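Local coordinates for lipoxygenase (Cyanothece sp., PDB 5EK8), which probably adds molecular oxygen to polyunsaturated fatty acids as a non-heme iron 9R-lipoxygenase, at residues 444-449 with 514-519. Numbering follows the deposited sequence.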
loop_
_atom_site.group_PDB
_atom_site.type_symbol
_atom_site.label_atom_id
_atom_site.label_comp_id
_atom_site.label_asym_id
_atom_site.label_seq_id
_atom_site.Cartn_x
_atom_site.Cartn_y
_atom_site.Cartn_z
ATOM N N GLN A 444 -22.854 -1.227 0.414
ATOM C CA GLN A 444 -23.872 -1.931 -0.360
ATOM C C GLN A 444 -24.244 -1.147 -1.621
ATOM O O GLN A 444 -24.146 0.083 -1.642
ATOM C CB GLN A 444 -25.113 -2.187 0.498
ATOM C CG GLN A 444 -24.882 -3.183 1.618
ATOM C CD GLN A 444 -24.364 -4.517 1.111
ATOM O OE1 GLN A 444 -24.773 -4.994 0.053
ATOM N NE2 GLN A 444 -23.450 -5.121 1.862
ATOM N N PRO A 445 -24.661 -1.861 -2.682
ATOM C CA PRO A 445 -24.982 -1.232 -3.968
ATOM C C PRO A 445 -26.170 -0.282 -3.895
ATOM O O PRO A 445 -27.263 -0.702 -3.519
ATOM C CB PRO A 445 -25.305 -2.428 -4.872
ATOM C CG PRO A 445 -24.639 -3.590 -4.226
ATOM C CD PRO A 445 -24.751 -3.329 -2.762
ATOM N N ILE A 446 -25.951 0.980 -4.250
ATOM C CA ILE A 446 -27.039 1.938 -4.372
ATOM C C ILE A 446 -27.991 1.543 -5.497
ATOM O O ILE A 446 -29.209 1.618 -5.344
ATOM C CB ILE A 446 -26.522 3.361 -4.647
ATOM C CG1 ILE A 446 -25.468 3.768 -3.618
ATOM C CG2 ILE A 446 -27.676 4.352 -4.667
ATOM C CD1 ILE A 446 -25.034 5.208 -3.753
ATOM N N CYS A 447 -27.424 1.125 -6.628
ATOM C CA CYS A 447 -28.217 0.757 -7.797
ATOM C C CYS A 447 -27.524 -0.310 -8.646
ATOM O O CYS A 447 -26.436 -0.773 -8.307
ATOM C CB CYS A 447 -28.503 1.992 -8.647
ATOM S SG CYS A 447 -27.020 2.897 -9.133
ATOM N N ASP A 448 -28.159 -0.694 -9.750
ATOM C CA ASP A 448 -27.621 -1.724 -10.636
ATOM C C ASP A 448 -26.313 -1.304 -11.300
ATOM O O ASP A 448 -25.448 -2.141 -11.552
ATOM C CB ASP A 448 -28.650 -2.095 -11.706
ATOM C CG ASP A 448 -29.668 -3.093 -11.205
ATOM O OD1 ASP A 448 -29.277 -3.977 -10.415
ATOM O OD2 ASP A 448 -30.852 -2.994 -11.596
ATOM N N ASP A 449 -26.174 -0.010 -11.578
ATOM C CA ASP A 449 -24.963 0.516 -12.202
ATOM C C ASP A 449 -23.813 0.648 -11.207
ATOM O O ASP A 449 -22.683 0.959 -11.589
ATOM C CB ASP A 449 -25.242 1.875 -12.852
ATOM C CG ASP A 449 -25.938 1.751 -14.200
ATOM O OD1 ASP A 449 -26.432 0.650 -14.527
ATOM O OD2 ASP A 449 -25.995 2.759 -14.935
ATOM N N GLU A 514 -26.674 11.900 5.717
ATOM C CA GLU A 514 -25.870 10.926 6.440
ATOM C C GLU A 514 -25.203 9.992 5.441
ATOM O O GLU A 514 -25.682 9.849 4.330
ATOM C CB GLU A 514 -26.729 10.132 7.423
ATOM C CG GLU A 514 -25.964 9.672 8.646
ATOM C CD GLU A 514 -25.267 10.825 9.346
ATOM O OE1 GLU A 514 -25.970 11.650 9.973
ATOM O OE2 GLU A 514 -24.020 10.911 9.251
ATOM N N TRP A 515 -24.098 9.361 5.820
ATOM C CA TRP A 515 -23.493 8.364 4.946
ATOM C C TRP A 515 -24.506 7.251 4.672
ATOM O O TRP A 515 -25.078 6.685 5.602
ATOM C CB TRP A 515 -22.218 7.797 5.566
ATOM C CG TRP A 515 -21.182 8.840 5.879
ATOM C CD1 TRP A 515 -20.853 9.323 7.111
ATOM C CD2 TRP A 515 -20.339 9.528 4.943
ATOM N NE1 TRP A 515 -19.859 10.264 7.002
ATOM C CE2 TRP A 515 -19.530 10.413 5.682
ATOM C CE3 TRP A 515 -20.193 9.482 3.554
ATOM C CZ2 TRP A 515 -18.584 11.240 5.081
ATOM C CZ3 TRP A 515 -19.255 10.306 2.959
ATOM C CH2 TRP A 515 -18.462 11.172 3.721
ATOM N N TYR A 516 -24.737 6.952 3.400
ATOM C CA TYR A 516 -25.786 6.013 3.024
ATOM C C TYR A 516 -25.479 4.602 3.517
ATOM O O TYR A 516 -26.386 3.794 3.703
ATOM C CB TYR A 516 -25.979 6.011 1.503
ATOM C CG TYR A 516 -25.104 5.019 0.762
ATOM C CD1 TYR A 516 -25.603 3.787 0.366
ATOM C CD2 TYR A 516 -23.780 5.312 0.468
ATOM C CE1 TYR A 516 -24.808 2.875 -0.304
ATOM C CE2 TYR A 516 -22.979 4.408 -0.201
ATOM C CZ TYR A 516 -23.499 3.191 -0.586
ATOM O OH TYR A 516 -22.708 2.284 -1.252
ATOM N N ASP A 517 -24.197 4.311 3.711
ATOM C CA ASP A 517 -23.756 3.009 4.205
ATOM C C ASP A 517 -22.641 3.226 5.222
ATOM O O ASP A 517 -21.734 4.022 4.985
ATOM C CB ASP A 517 -23.277 2.122 3.047
ATOM C CG ASP A 517 -23.122 0.663 3.446
ATOM O OD1 ASP A 517 -22.073 0.306 4.024
ATOM O OD2 ASP A 517 -24.048 -0.129 3.168
ATOM N N THR A 518 -22.699 2.529 6.351
ATOM C CA THR A 518 -21.755 2.800 7.435
ATOM C C THR A 518 -20.779 1.662 7.712
ATOM O O THR A 518 -19.946 1.765 8.612
ATOM C CB THR A 518 -22.494 3.129 8.751
ATOM O OG1 THR A 518 -23.538 2.171 8.972
ATOM C CG2 THR A 518 -23.095 4.524 8.688
ATOM N N GLY A 519 -20.881 0.588 6.938
ATOM C CA GLY A 519 -20.063 -0.593 7.149
ATOM C C GLY A 519 -18.560 -0.389 7.034
ATOM O O GLY A 519 -17.788 -1.100 7.669
#
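Tyr516 packs its ring between Ile446 and Asp517 and reaches the backbone of Gln444 with its hydroxyl. The contact joins two loops at the surface of the lipoxygenase fold, away from the iron and sodium sites. Residues 444-449 belong to the loop that leads into helix 451-473. Residues 514-519 run from the end of an edge strand of an antiparallel sheet into a loop, where Asp517 forms an Asx turn.

The tight part is built round the Tyr516 ring. Ile446 CG1 makes a CH-pi contact over one face, 3.9 Å from the centroid of the Tyr516 ring. Ile446 CD1 lies over the centre of the same face. Asp517 CB covers the opposite face. At the edge, Tyr516 OH donates to Gln444 O at 2.7 Å. The C=O...O angle is 150°, and the donor is tilted from the carbonyl plane. The ring gets there with CG set between the backbone N and the carbonyl carbon, chi1 89°. A phenylalanine here lacks the hydroxyl, and Gln444 O would probably lose the donor that holds the two loops together at this point. Ile446 also touches Phe273 on strand 272-277 of the same sheet.

The looser side lies at Gln444, which is exposed. Its backbone N gives only a weak bond to Asp517 OD2, 3.2 Å long and bent to 140°. Gln444 CG lies 3.5 Å from Asp517 OD2, but the amide is engaged by another partner: NE2 bonds to Asn457 OD1. The second carboxylate oxygen closes the turn: Gly519 N donates to Asp517 OD1 at 3.2 Å, from above the carboxylate plane.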